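Local coordinates for protein amidohydrolase (Staphylococcus aureus, PDB 3NUR) that probably hydrolyses carbon-nitrogen bonds of the amide type, using a TIM-barrel amidohydrolase fold whose metal site holds a calcium ion here, at residues 30-34 / 35-39; 92-95 / 96-100; 104-107 / 108-112; 111-114 / 115-119; 314-317 / 318-321. All coordinates share one frame; numbering follows the deposited sequence. Where two conformers were deposited one is given.

Contact 1 of 5, residues 30-34 / 35-39; sequences HYVIE and DIQKE. With CA (calcium ion), chain B.
Bent at its second torsion (chi2 -62°), Gln-37 folds its amide back against Val-32, putting CD 3.7 Å from Val-32 CB with the two side chains at about a right angle. The place is a strand-to-helix turn of the TIM barrel, where strand 24-31 gives way to helix 34-39. Ile-33 holds the N-cap position, and having no polar side chain to cap the helix, it serves the first turn through its carbonyl: Ile-33 O accepts Gln-37 N at 2.8 Å, and Ile-36 N more weakly. Glutamine suits this partly exposed spot because its polar end has takers, OE1 with Tyr-94 OH and NE2 with Asn-96 O, which fix the rotation of the amide while its carbons cover the valine. Ile-36 packs on Ala-114 of helix 104-124; Ile-33 has two conformers, so the touch of its CD1 on that of Ile-36 is doubtful. On the exposed side, Glu-34 and Lys-38 stand one turn apart, where the N-H of Lys-38 bonds to Glu-34 O at 3.1 Å, and their charged ends form a long salt bridge, Glu-34 OE2 to Lys-38 NZ at 3.7 Å. That lysine probably offsets some of the repulsion between Glu-34 and neighbouring Asp-35. At the strand end, His-30 joins Glu-28, His-192 and Asp-316 around the metal, its NE2 lying 2.3 Å from the calcium ion.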
loop_
_atom_site.group_PDB
_atom_site.type_symbol
_atom_site.label_atom_id
_atom_site.label_comp_id
_atom_site.label_asym_id
_atom_site.label_seq_id
_atom_site.Cartn_x
_atom_site.Cartn_y
_atom_site.Cartn_z
ATOM N N HIS A 30 4.131 -8.093 4.573
ATOM C CA HIS A 30 3.012 -9.002 4.390
ATOM C C HIS A 30 2.960 -10.248 5.221
ATOM O O HIS A 30 3.985 -10.811 5.600
ATOM C CB HIS A 30 2.909 -9.381 2.902
ATOM C CG HIS A 30 2.817 -8.189 1.989
ATOM N ND1 HIS A 30 1.688 -7.377 1.969
ATOM C CD2 HIS A 30 3.701 -7.732 1.066
ATOM C CE1 HIS A 30 1.924 -6.446 1.055
ATOM N NE2 HIS A 30 3.124 -6.611 0.487
ATOM N N TYR A 31 1.734 -10.729 5.405
ATOM C CA TYR A 31 1.480 -12.000 6.060
ATOM C C TYR A 31 0.357 -12.717 5.315
ATOM O O TYR A 31 -0.442 -12.072 4.652
ATOM C CB TYR A 31 1.093 -11.799 7.554
ATOM C CG TYR A 31 -0.330 -11.335 7.754
ATOM C CD1 TYR A 31 -0.671 -9.995 7.603
ATOM C CD2 TYR A 31 -1.361 -12.251 7.982
ATOM C CE1 TYR A 31 -1.983 -9.568 7.729
ATOM C CE2 TYR A 31 -2.684 -11.835 8.095
ATOM C CZ TYR A 31 -2.989 -10.490 7.956
ATOM O OH TYR A 31 -4.278 -10.047 8.054
ATOM N N VAL A 32 0.267 -14.047 5.477
ATOM C CA VAL A 32 -0.878 -14.821 4.986
ATOM C C VAL A 32 -1.204 -15.799 6.102
ATOM O O VAL A 32 -0.362 -16.019 6.992
ATOM C CB VAL A 32 -0.687 -15.528 3.610
ATOM C CG1 VAL A 32 -0.310 -14.537 2.507
ATOM C CG2 VAL A 32 0.321 -16.684 3.686
ATOM N N ILE A 33 -2.426 -16.362 6.057
ATOM C CA ILE A 33 -2.866 -17.374 7.015
ATOM C C ILE A 33 -3.146 -18.648 6.215
ATOM O O ILE A 33 -3.977 -18.642 5.303
ATOM C CB ILE A 33 -4.059 -16.898 7.882
ATOM C CG1 ILE A 33 -3.620 -15.739 8.797
ATOM C CG2 ILE A 33 -4.632 -18.065 8.721
ATOM C CD1 ILE A 33 -4.684 -14.774 9.096
ATOM N N GLU A 34 -2.402 -19.726 6.528
ATOM C CA GLU A 34 -2.499 -21.013 5.815
ATOM C C GLU A 34 -3.936 -21.498 5.591
ATOM O O GLU A 34 -4.292 -21.810 4.454
ATOM C CB GLU A 34 -1.660 -22.083 6.520
ATOM C CG GLU A 34 -1.422 -23.319 5.670
ATOM C CD GLU A 34 -0.671 -24.410 6.408
ATOM O OE1 GLU A 34 0.577 -24.338 6.461
ATOM O OE2 GLU A 34 -1.333 -25.320 6.956
ATOM N N ASP A 35 -4.762 -21.503 6.656
ATOM C CA ASP A 35 -6.161 -21.933 6.579
ATOM C C ASP A 35 -7.005 -21.065 5.651
ATOM O O ASP A 35 -7.899 -21.588 4.979
ATOM C CB ASP A 35 -6.778 -22.045 7.979
ATOM C CG ASP A 35 -6.310 -23.254 8.794
ATOM O OD1 ASP A 35 -5.523 -24.076 8.256
ATOM O OD2 ASP A 35 -6.737 -23.379 9.969
ATOM N N ILE A 36 -6.682 -19.751 5.561
ATOM C CA ILE A 36 -7.380 -18.818 4.668
ATOM C C ILE A 36 -6.892 -19.074 3.254
ATOM O O ILE A 36 -7.702 -19.044 2.323
ATOM C CB ILE A 36 -7.239 -17.332 5.124
ATOM C CG1 ILE A 36 -7.921 -17.140 6.487
ATOM C CG2 ILE A 36 -7.804 -16.334 4.066
ATOM C CD1 ILE A 36 -7.784 -15.811 7.093
ATOM N N GLN A 37 -5.582 -19.386 3.092
ATOM C CA GLN A 37 -5.019 -19.696 1.767
ATOM C C GLN A 37 -5.668 -20.927 1.126
ATOM O O GLN A 37 -5.840 -20.945 -0.088
ATOM C CB GLN A 37 -3.492 -19.861 1.794
ATOM C CG GLN A 37 -2.712 -18.610 2.226
ATOM C CD GLN A 37 -2.898 -17.422 1.321
ATOM O OE1 GLN A 37 -3.850 -16.642 1.471
ATOM N NE2 GLN A 37 -1.958 -17.219 0.406
ATOM N N LYS A 38 -6.024 -21.944 1.936
ATOM C CA LYS A 38 -6.691 -23.167 1.448
ATOM C C LYS A 38 -8.064 -22.813 0.848
ATOM O O LYS A 38 -8.481 -23.430 -0.128
ATOM C CB LYS A 38 -6.880 -24.181 2.592
ATOM C CG LYS A 38 -5.606 -24.712 3.235
ATOM C CD LYS A 38 -5.958 -25.567 4.467
ATOM C CE LYS A 38 -4.780 -25.883 5.363
ATOM N NZ LYS A 38 -3.849 -26.859 4.744
ATOM N N GLU A 39 -8.743 -21.797 1.422
ATOM C CA GLU A 39 -10.067 -21.320 0.994
ATOM C C GLU A 39 -10.028 -20.369 -0.203
ATOM O O GLU A 39 -10.891 -20.472 -1.075
ATOM C CB GLU A 39 -10.845 -20.684 2.165
ATOM C CG GLU A 39 -11.078 -21.597 3.362
ATOM C CD GLU A 39 -11.825 -22.901 3.119
ATOM O OE1 GLU A 39 -12.697 -22.946 2.220
ATOM O OE2 GLU A 39 -11.554 -23.875 3.859
HETATM CA CA CA B . 3.957 -5.903 -1.583
HETATM O O HOH W 1 4.882 -5.692 -3.548
HETATM O O HOH W 2 3.358 -7.906 -2.435
#

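Contact 2 of 5, residues 92-95 / 96-100; sequences LSYG and NGSPS
The ring of Tyr-94 is met squarely by Pro-99: CD of the proline stands over the ring centre, 3.9 Å from the centroid and only 8° off the normal, a CH-pi contact in which the two side chains cross at about a right angle. Proline suits the position because its CD, polarised by the ring nitrogen, is a good partner for an aromatic face. The same ring is approached differently by the residues of the turn. Asn-96 O lies at the edge, near the ring plane and 3.9 Å from Tyr-94 CE2, whereas Ser-98 CA comes in obliquely, 3.5 Å from Tyr-94 CD2. The phenol oxygen is also hydrogen-bonded to the backbone N of Ile-33, beside the Gln-37 amide, so both the hydroxyl and the ring are held.

Ser-98 extends OG away from its own backbone N (chi1 -180°), a rotation that brings it to Ser-100 OG at 3.1 Å. Water 3 lies 2.9 Å from the same Ser-98 OG and donates to Tyr-94 O at 3.1 Å, bridging the two limbs of the turn. Gly-95 to Ser-98 form a type II beta turn, and Gly-97 takes its third position with the positive phi (73°) that glycine adopts easily. Asn-96 N bonds to Tyr-319 OH, and the Asn-96 side chain lies about 7 Å from the calcium ion. Strand 87-94 thus ends in a beta-alpha loop at the metal-bearing mouth of the barrel, where TIM-barrel enzymes carry their active sites.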
loop_
_atom_site.group_PDB
_atom_site.type_symbol
_atom_site.label_atom_id
_atom_site.label_comp_id
_atom_site.label_asym_id
_atom_site.label_seq_id
_atom_site.Cartn_x
_atom_site.Cartn_y
_atom_site.Cartn_z
ATOM N N LEU A 92 1.679 -4.527 9.292
ATOM C CA LEU A 92 1.324 -5.776 8.627
ATOM C C LEU A 92 0.021 -5.728 7.812
ATOM O O LEU A 92 -0.989 -5.200 8.284
ATOM C CB LEU A 92 1.270 -6.934 9.662
ATOM C CG LEU A 92 2.586 -7.337 10.357
ATOM C CD1 LEU A 92 2.347 -8.454 11.390
ATOM C CD2 LEU A 92 3.601 -7.818 9.363
ATOM N N SER A 93 0.069 -6.291 6.586
ATOM C CA SER A 93 -1.066 -6.373 5.659
ATOM C C SER A 93 -1.115 -7.743 4.991
ATOM O O SER A 93 -0.076 -8.372 4.876
ATOM C CB SER A 93 -0.923 -5.315 4.581
ATOM O OG SER A 93 0.297 -5.489 3.875
ATOM N N TYR A 94 -2.305 -8.212 4.548
ATOM C CA TYR A 94 -2.415 -9.512 3.889
ATOM C C TYR A 94 -1.659 -9.520 2.554
ATOM O O TYR A 94 -1.716 -8.538 1.812
ATOM C CB TYR A 94 -3.884 -9.932 3.695
ATOM C CG TYR A 94 -4.055 -11.433 3.745
ATOM C CD1 TYR A 94 -4.465 -12.070 4.914
ATOM C CD2 TYR A 94 -3.781 -12.224 2.627
ATOM C CE1 TYR A 94 -4.573 -13.465 4.979
ATOM C CE2 TYR A 94 -3.911 -13.611 2.672
ATOM C CZ TYR A 94 -4.294 -14.228 3.856
ATOM O OH TYR A 94 -4.421 -15.593 3.897
ATOM N N GLY A 95 -0.931 -10.599 2.299
ATOM C CA GLY A 95 -0.122 -10.784 1.098
ATOM C C GLY A 95 -0.851 -11.465 -0.044
ATOM O O GLY A 95 -2.027 -11.184 -0.298
ATOM N N ASN A 96 -0.136 -12.328 -0.772
ATOM C CA ASN A 96 -0.676 -13.014 -1.960
ATOM C C ASN A 96 -1.946 -13.787 -1.666
ATOM O O ASN A 96 -2.036 -14.438 -0.632
ATOM C CB ASN A 96 0.369 -13.946 -2.552
ATOM C CG ASN A 96 1.633 -13.258 -2.987
ATOM O OD1 ASN A 96 1.671 -12.039 -3.223
ATOM N ND2 ASN A 96 2.700 -14.033 -3.097
ATOM N N GLY A 97 -2.924 -13.680 -2.561
ATOM C CA GLY A 97 -4.202 -14.373 -2.415
ATOM C C GLY A 97 -5.112 -13.795 -1.356
ATOM O O GLY A 97 -5.883 -14.524 -0.737
ATOM N N SER A 98 -5.021 -12.474 -1.114
ATOM C CA SER A 98 -5.858 -11.809 -0.106
ATOM C C SER A 98 -7.358 -12.123 -0.315
ATOM O O SER A 98 -7.823 -12.095 -1.459
ATOM C CB SER A 98 -5.650 -10.300 -0.167
ATOM O OG SER A 98 -6.437 -9.626 0.800
ATOM N N PRO A 99 -8.121 -12.376 0.772
ATOM C CA PRO A 99 -9.574 -12.611 0.620
ATOM C C PRO A 99 -10.352 -11.367 0.176
ATOM O O PRO A 99 -11.542 -11.476 -0.102
ATOM C CB PRO A 99 -10.013 -13.080 2.011
ATOM C CG PRO A 99 -9.011 -12.495 2.952
ATOM C CD PRO A 99 -7.707 -12.439 2.190
ATOM N N SER A 100 -9.686 -10.188 0.085
ATOM C CA SER A 100 -10.332 -8.962 -0.393
ATOM C C SER A 100 -10.796 -9.110 -1.859
ATOM O O SER A 100 -11.687 -8.382 -2.288
ATOM C CB SER A 100 -9.367 -7.786 -0.293
ATOM O OG SER A 100 -8.253 -7.989 -1.148
HETATM O O HOH W 3 -4.634 -7.465 1.370
#

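Contact 3 of 5, residues 104-107 / 108-112; sequences GQKA and IELCQ
Gln-105 and Glu-109, one turn apart on the outer side of the helix, share the side-chain hydrogen bond of this contact. Gln-105 bends at its second torsion, which turns the amide along the helix so that NE2 donates to Glu-109 OE2 at 3.1 Å (157° at the hydrogen). The oxygen is met on its anti side, 24° out of the carboxylate plane, and the amide and carboxylate planes are turned 66° apart. Two long polar side chains suit this exposed face.

Main-chain bonds make the frame: Ile-108, Glu-109, Leu-110 and Cys-111 each give their N-H to the carbonyl four residues earlier, with Ile-108 N to Gly-104 O at 3.1 Å and Glu-109 N to Gln-105 O at 2.9 Å. Gly-104, near the helix start, has the positive phi that glycine tolerates.

Apolar packing follows the other faces. The methylenes of Lys-106 lie against Leu-110, CG to CD1 at 3.8 Å, while its ammonium NZ bonds weakly to Glu-39 O. Leu-110 also touches Pro-99 and Leu-102, and small Ala-107 fits closely against Leu-102. Ile-108 faces helix 140-152, resting on Ala-142 as well as on Pro-136. This is the opening of helix 104-124, the crossover helix of the beta-alpha-beta unit between strands 87-94 and 129-131, the repeating element of a TIM barrel.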
loop_
_atom_site.group_PDB
_atom_site.type_symbol
_atom_site.label_atom_id
_atom_site.label_comp_id
_atom_site.label_asym_id
_atom_site.label_seq_id
_atom_site.Cartn_x
_atom_site.Cartn_y
_atom_site.Cartn_z
ATOM N N GLY A 104 -19.018 -11.354 -1.854
ATOM C CA GLY A 104 -20.091 -11.604 -0.905
ATOM C C GLY A 104 -19.712 -12.005 0.499
ATOM O O GLY A 104 -18.676 -11.589 1.021
ATOM N N GLN A 105 -20.578 -12.835 1.112
ATOM C CA GLN A 105 -20.409 -13.315 2.480
ATOM C C GLN A 105 -19.060 -14.016 2.714
ATOM O O GLN A 105 -18.458 -13.814 3.782
ATOM C CB GLN A 105 -21.602 -14.221 2.875
ATOM C CG GLN A 105 -21.736 -14.466 4.394
ATOM C CD GLN A 105 -21.834 -13.209 5.249
ATOM O OE1 GLN A 105 -22.467 -12.204 4.891
ATOM N NE2 GLN A 105 -21.228 -13.252 6.422
ATOM N N LYS A 106 -18.596 -14.837 1.741
ATOM C CA LYS A 106 -17.303 -15.520 1.873
ATOM C C LYS A 106 -16.164 -14.490 2.039
ATOM O O LYS A 106 -15.308 -14.677 2.913
ATOM C CB LYS A 106 -17.021 -16.432 0.675
ATOM C CG LYS A 106 -15.594 -16.976 0.674
ATOM C CD LYS A 106 -15.515 -18.457 0.972
ATOM C CE LYS A 106 -15.289 -19.238 -0.295
ATOM N NZ LYS A 106 -13.957 -18.962 -0.905
ATOM N N ALA A 107 -16.165 -13.405 1.221
ATOM C CA ALA A 107 -15.153 -12.332 1.309
ATOM C C ALA A 107 -15.223 -11.680 2.695
ATOM O O ALA A 107 -14.185 -11.501 3.347
ATOM C CB ALA A 107 -15.390 -11.278 0.227
ATOM N N ILE A 108 -16.453 -11.363 3.154
ATOM C CA ILE A 108 -16.674 -10.754 4.471
ATOM C C ILE A 108 -16.098 -11.619 5.605
ATOM O O ILE A 108 -15.301 -11.115 6.407
ATOM C CB ILE A 108 -18.167 -10.343 4.691
ATOM C CG1 ILE A 108 -18.627 -9.304 3.632
ATOM C CG2 ILE A 108 -18.414 -9.812 6.120
ATOM C CD1 ILE A 108 -20.238 -9.150 3.523
ATOM N N GLU A 109 -16.508 -12.907 5.670
ATOM C CA GLU A 109 -16.087 -13.837 6.721
ATOM C C GLU A 109 -14.576 -14.073 6.727
ATOM O O GLU A 109 -13.982 -14.067 7.794
ATOM C CB GLU A 109 -16.848 -15.168 6.641
ATOM C CG GLU A 109 -18.303 -15.037 7.060
ATOM C CD GLU A 109 -19.172 -16.274 6.907
ATOM O OE1 GLU A 109 -18.632 -17.372 6.634
ATOM O OE2 GLU A 109 -20.408 -16.138 7.059
ATOM N N LEU A 110 -13.965 -14.256 5.549
ATOM C CA LEU A 110 -12.527 -14.492 5.463
ATOM C C LEU A 110 -11.703 -13.263 5.812
ATOM O O LEU A 110 -10.659 -13.424 6.447
ATOM C CB LEU A 110 -12.106 -15.139 4.127
ATOM C CG LEU A 110 -12.653 -16.566 3.863
ATOM C CD1 LEU A 110 -12.249 -17.049 2.515
ATOM C CD2 LEU A 110 -12.160 -17.573 4.910
ATOM N N CYS A 111 -12.187 -12.032 5.472
ATOM C CA CYS A 111 -11.463 -10.803 5.868
ATOM C C CYS A 111 -11.534 -10.651 7.397
ATOM O O CYS A 111 -10.526 -10.312 8.034
ATOM C CB CYS A 111 -12.030 -9.577 5.162
ATOM S SG CYS A 111 -11.588 -9.471 3.408
ATOM N N GLN A 112 -12.722 -10.908 7.991
ATOM C CA GLN A 112 -12.908 -10.836 9.453
ATOM C C GLN A 112 -11.955 -11.785 10.181
ATOM O O GLN A 112 -11.340 -11.403 11.176
ATOM C CB GLN A 112 -14.348 -11.171 9.846
ATOM C CG GLN A 112 -15.301 -10.025 9.580
ATOM C CD GLN A 112 -16.755 -10.425 9.736
ATOM O OE1 GLN A 112 -17.649 -9.574 9.761
ATOM N NE2 GLN A 112 -17.032 -11.724 9.809
#

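Contact 4 of 5, residues 111-114 / 115-119; sequences CQKA and NDQLA
Cys-111 continues the i to i+4 ladder of the helix: its carbonyl O receives Asn-115 N at 2.9 Å with an almost straight N-H (172°). Asn-115 ND2 also lies near that oxygen, but at a poor angle, and its real partners are Glu-146 OE2 and Thr-134 O, a good use of an amide on a buried face. Next, Gln-112 O takes Asp-116 N at 2.9 Å; the aspartate, at the margin of the same face, pairs its OD1 with Arg-149 in a salt bridge. Lys-113 follows with Gln-117, whose N lies 2.9 Å from Lys-113 O. Here the side chains run alongside each other and point the same way, Lys-113 CG being 3.8 Å from Gln-117 NE2; long polar chains suit this side, where Lys-113 is exposed and Gln-117 partly so. Ala-114 closes the set, its O bonded to Leu-118 N at 2.9 Å, and its small methyl group lets neighbouring elements come close. Leu-118, with CG anti to its N (chi1 -178°), sends its branches inward. Midway along helix 104-124, this part of the helix packs against helix 140-152 through Gln-112 and Asn-115, against helix 34-39 through Lys-113 and Ala-114, and on strand 24-31 through Ala-114 and Leu-118, which both meet Tyr-31.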
loop_
_atom_site.group_PDB
_atom_site.type_symbol
_atom_site.label_atom_id
_atom_site.label_comp_id
_atom_site.label_asym_id
_atom_site.label_seq_id
_atom_site.Cartn_x
_atom_site.Cartn_y
_atom_site.Cartn_z
ATOM N N CYS A 111 -12.187 -12.032 5.472
ATOM C CA CYS A 111 -11.463 -10.803 5.868
ATOM C C CYS A 111 -11.534 -10.651 7.397
ATOM O O CYS A 111 -10.526 -10.312 8.034
ATOM C CB CYS A 111 -12.030 -9.577 5.162
ATOM S SG CYS A 111 -11.588 -9.471 3.408
ATOM N N GLN A 112 -12.722 -10.908 7.991
ATOM C CA GLN A 112 -12.908 -10.836 9.453
ATOM C C GLN A 112 -11.955 -11.785 10.181
ATOM O O GLN A 112 -11.340 -11.403 11.176
ATOM C CB GLN A 112 -14.348 -11.171 9.846
ATOM C CG GLN A 112 -15.301 -10.025 9.580
ATOM C CD GLN A 112 -16.755 -10.425 9.736
ATOM O OE1 GLN A 112 -17.649 -9.574 9.761
ATOM N NE2 GLN A 112 -17.032 -11.724 9.809
ATOM N N LYS A 113 -11.797 -12.983 9.656
ATOM C CA LYS A 113 -10.919 -13.983 10.221
ATOM C C LYS A 113 -9.455 -13.550 10.138
ATOM O O LYS A 113 -8.707 -13.706 11.109
ATOM C CB LYS A 113 -11.081 -15.258 9.430
ATOM C CG LYS A 113 -10.555 -16.492 10.148
ATOM C CD LYS A 113 -11.712 -17.371 10.507
ATOM C CE LYS A 113 -12.729 -17.487 9.392
ATOM N NZ LYS A 113 -13.932 -18.204 9.839
ATOM N N ALA A 114 -9.073 -13.000 8.951
ATOM C CA ALA A 114 -7.693 -12.578 8.788
ATOM C C ALA A 114 -7.395 -11.476 9.809
ATOM O O ALA A 114 -6.391 -11.569 10.528
ATOM C CB ALA A 114 -7.447 -12.093 7.363
ATOM N N ASN A 115 -8.281 -10.453 9.902
ATOM C CA ASN A 115 -8.092 -9.329 10.837
ATOM C C ASN A 115 -8.039 -9.781 12.304
ATOM O O ASN A 115 -7.185 -9.312 13.062
ATOM C CB ASN A 115 -9.164 -8.266 10.625
ATOM C CG ASN A 115 -9.058 -7.628 9.258
ATOM O OD1 ASN A 115 -7.953 -7.368 8.755
ATOM N ND2 ASN A 115 -10.194 -7.297 8.667
ATOM N N ASP A 116 -8.909 -10.722 12.682
ATOM C CA ASP A 116 -8.917 -11.250 14.055
ATOM C C ASP A 116 -7.626 -11.989 14.371
ATOM O O ASP A 116 -7.074 -11.792 15.455
ATOM C CB ASP A 116 -10.128 -12.178 14.286
ATOM C CG ASP A 116 -11.440 -11.446 14.541
ATOM O OD1 ASP A 116 -11.406 -10.209 14.762
ATOM O OD2 ASP A 116 -12.498 -12.112 14.552
ATOM N N GLN A 117 -7.144 -12.830 13.435
ATOM C CA GLN A 117 -5.908 -13.591 13.666
ATOM C C GLN A 117 -4.713 -12.653 13.733
ATOM O O GLN A 117 -3.819 -12.846 14.559
ATOM C CB GLN A 117 -5.700 -14.686 12.614
ATOM C CG GLN A 117 -6.660 -15.862 12.780
ATOM C CD GLN A 117 -6.190 -17.096 12.052
ATOM O OE1 GLN A 117 -5.059 -17.570 12.227
ATOM N NE2 GLN A 117 -7.069 -17.672 11.252
ATOM N N LEU A 118 -4.710 -11.609 12.882
ATOM C CA LEU A 118 -3.649 -10.608 12.891
ATOM C C LEU A 118 -3.618 -9.880 14.229
ATOM O O LEU A 118 -2.543 -9.742 14.813
ATOM C CB LEU A 118 -3.810 -9.584 11.740
ATOM C CG LEU A 118 -2.682 -8.509 11.666
ATOM C CD1 LEU A 118 -1.288 -9.168 11.470
ATOM C CD2 LEU A 118 -2.970 -7.463 10.564
ATOM N N ALA A 119 -4.792 -9.425 14.720
ATOM C CA ALA A 119 -4.915 -8.740 16.015
ATOM C C ALA A 119 -4.396 -9.615 17.182
ATOM O O ALA A 119 -3.736 -9.080 18.070
ATOM C CB ALA A 119 -6.359 -8.335 16.266
#

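Contact 5 of 5, residues 314-317 / 318-321; sequences AADY and PYIE. With CA (calcium ion), chain B.
The metal site of the barrel receives its aspartate from a tight turn built round a cis peptide, in which Asp-316 O accepts Ile-320 N at 3.0 Å. The bond is straight at the hydrogen (167°), though the donor stands well above the carbonyl plane. Asp-316 binds calcium through OD1 at 2.1 Å. Its other oxygen, OD2, lies 3.5 Å from the calcium ion, so the carboxylate is monodentate, and OD2 accepts a weak hydrogen bond from water 1, itself a ligand of the metal. Ile-320 CG1 packs 3.9 Å from Asp-316 OD2.

The cis bond between Tyr-317 and Pro-318 folds the proline onto the tyrosine: Pro-318 CB sits over the ring centre, 3.6 Å from the Tyr-317 centroid and 10° off its normal, a CH-pi contact common in aromatic-cis-proline pairs. Obliquely placed, Glu-321 CG reaches Tyr-317 CE1 at 3.9 Å, its aliphatic part lying by the aromatic ring. Tyr-319 OH is hydrogen-bonded to Asp-70 OD2, tying the turn to a neighbouring loop. With Glu-28, His-30 and His-192, Asp-316 completes the protein ligands of the calcium ion, an aspartate late in the chain consistent with the metal centres of the amidohydrolase superfamily.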
loop_
_atom_site.group_PDB
_atom_site.type_symbol
_atom_site.label_atom_id
_atom_site.label_comp_id
_atom_site.label_asym_id
_atom_site.label_seq_id
_atom_site.Cartn_x
_atom_site.Cartn_y
_atom_site.Cartn_z
ATOM N N ALA A 314 9.777 0.976 3.552
ATOM C CA ALA A 314 9.085 -0.312 3.326
ATOM C C ALA A 314 10.043 -1.283 2.666
ATOM O O ALA A 314 10.862 -0.863 1.846
ATOM C CB ALA A 314 7.863 -0.112 2.432
ATOM N N ALA A 315 9.915 -2.580 2.988
ATOM C CA ALA A 315 10.791 -3.628 2.461
ATOM C C ALA A 315 10.106 -4.621 1.526
ATOM O O ALA A 315 10.805 -5.356 0.835
ATOM C CB ALA A 315 11.388 -4.421 3.629
ATOM N N ASP A 316 8.764 -4.720 1.576
ATOM C CA ASP A 316 7.988 -5.752 0.843
ATOM C C ASP A 316 8.324 -7.149 1.418
ATOM O O ASP A 316 8.258 -8.174 0.722
ATOM C CB ASP A 316 8.178 -5.680 -0.696
ATOM C CG ASP A 316 7.008 -6.251 -1.467
ATOM O OD1 ASP A 316 5.902 -6.382 -0.867
ATOM O OD2 ASP A 316 7.207 -6.661 -2.653
ATOM N N TYR A 317 8.674 -7.186 2.723
ATOM C CA TYR A 317 8.980 -8.454 3.368
ATOM C C TYR A 317 7.731 -9.361 3.351
ATOM O O TYR A 317 6.639 -8.860 3.606
ATOM C CB TYR A 317 9.450 -8.221 4.824
ATOM C CG TYR A 317 9.753 -9.509 5.544
ATOM C CD1 TYR A 317 11.018 -10.088 5.470
ATOM C CD2 TYR A 317 8.747 -10.216 6.209
ATOM C CE1 TYR A 317 11.282 -11.324 6.055
ATOM C CE2 TYR A 317 9.006 -11.446 6.812
ATOM C CZ TYR A 317 10.280 -11.989 6.743
ATOM O OH TYR A 317 10.564 -13.194 7.347
ATOM N N PRO A 318 7.845 -10.681 3.072
ATOM C CA PRO A 318 9.062 -11.468 2.777
ATOM C C PRO A 318 9.285 -11.709 1.275
ATOM O O PRO A 318 10.175 -12.480 0.916
ATOM C CB PRO A 318 8.755 -12.785 3.482
ATOM C CG PRO A 318 7.279 -12.977 3.183
ATOM C CD PRO A 318 6.669 -11.575 3.189
ATOM N N TYR A 319 8.469 -11.076 0.400
ATOM C CA TYR A 319 8.572 -11.251 -1.055
ATOM C C TYR A 319 9.880 -10.683 -1.583
ATOM O O TYR A 319 10.458 -11.221 -2.533
ATOM C CB TYR A 319 7.311 -10.733 -1.778
ATOM C CG TYR A 319 6.043 -11.312 -1.192
ATOM C CD1 TYR A 319 5.878 -12.688 -1.046
ATOM C CD2 TYR A 319 4.999 -10.486 -0.791
ATOM C CE1 TYR A 319 4.716 -13.225 -0.482
ATOM C CE2 TYR A 319 3.827 -11.012 -0.247
ATOM C CZ TYR A 319 3.686 -12.381 -0.101
ATOM O OH TYR A 319 2.535 -12.899 0.470
ATOM N N ILE A 320 10.379 -9.641 -0.900
ATOM C CA ILE A 320 11.738 -9.111 -1.038
ATOM C C ILE A 320 12.311 -9.141 0.393
ATOM O O ILE A 320 11.609 -8.743 1.322
ATOM C CB ILE A 320 11.843 -7.674 -1.650
ATOM C CG1 ILE A 320 11.040 -7.555 -2.974
ATOM C CG2 ILE A 320 13.333 -7.307 -1.880
ATOM C CD1 ILE A 320 11.113 -6.201 -3.670
ATOM N N GLU A 321 13.573 -9.593 0.569
ATOM C CA GLU A 321 14.267 -9.540 1.864
ATOM C C GLU A 321 15.528 -8.693 1.599
ATOM O O GLU A 321 16.610 -9.251 1.377
ATOM C CB GLU A 321 14.587 -10.950 2.420
ATOM C CG GLU A 321 13.318 -11.731 2.761
ATOM C CD GLU A 321 13.481 -13.154 3.276
ATOM O OE1 GLU A 321 14.379 -13.391 4.115
ATOM O OE2 GLU A 321 12.660 -14.016 2.889
HETATM CA CA CA B . 3.957 -5.903 -1.583
HETATM O O HOH W 1 4.882 -5.692 -3.548
HETATM O O HOH W 2 3.358 -7.906 -2.435
#

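From the N terminus, contact 1 turns strand 24-31 into helix 34-39, and contact 2 ends the adjacent parallel strand 87-94. Main-chain pairing joins these two, Tyr-31 O to Gly-95 N. Contacts 3 and 4 lie successively on helix 104-124 and overlap at Cys-111 and Gln-112; contact 3 packs on Pro-99 of contact 2, contact 4 on Tyr-31, Ile-33 and Ile-36 of contact 1. Far along the chain, contact 5 returns to the barrel mouth, where Tyr-317 O meets His-30 N and the calcium ion joins it to contact 1. Each contact is a local turn; none encloses another or closes a long loop, and contact 5 stays clear of contacts 3 and 4.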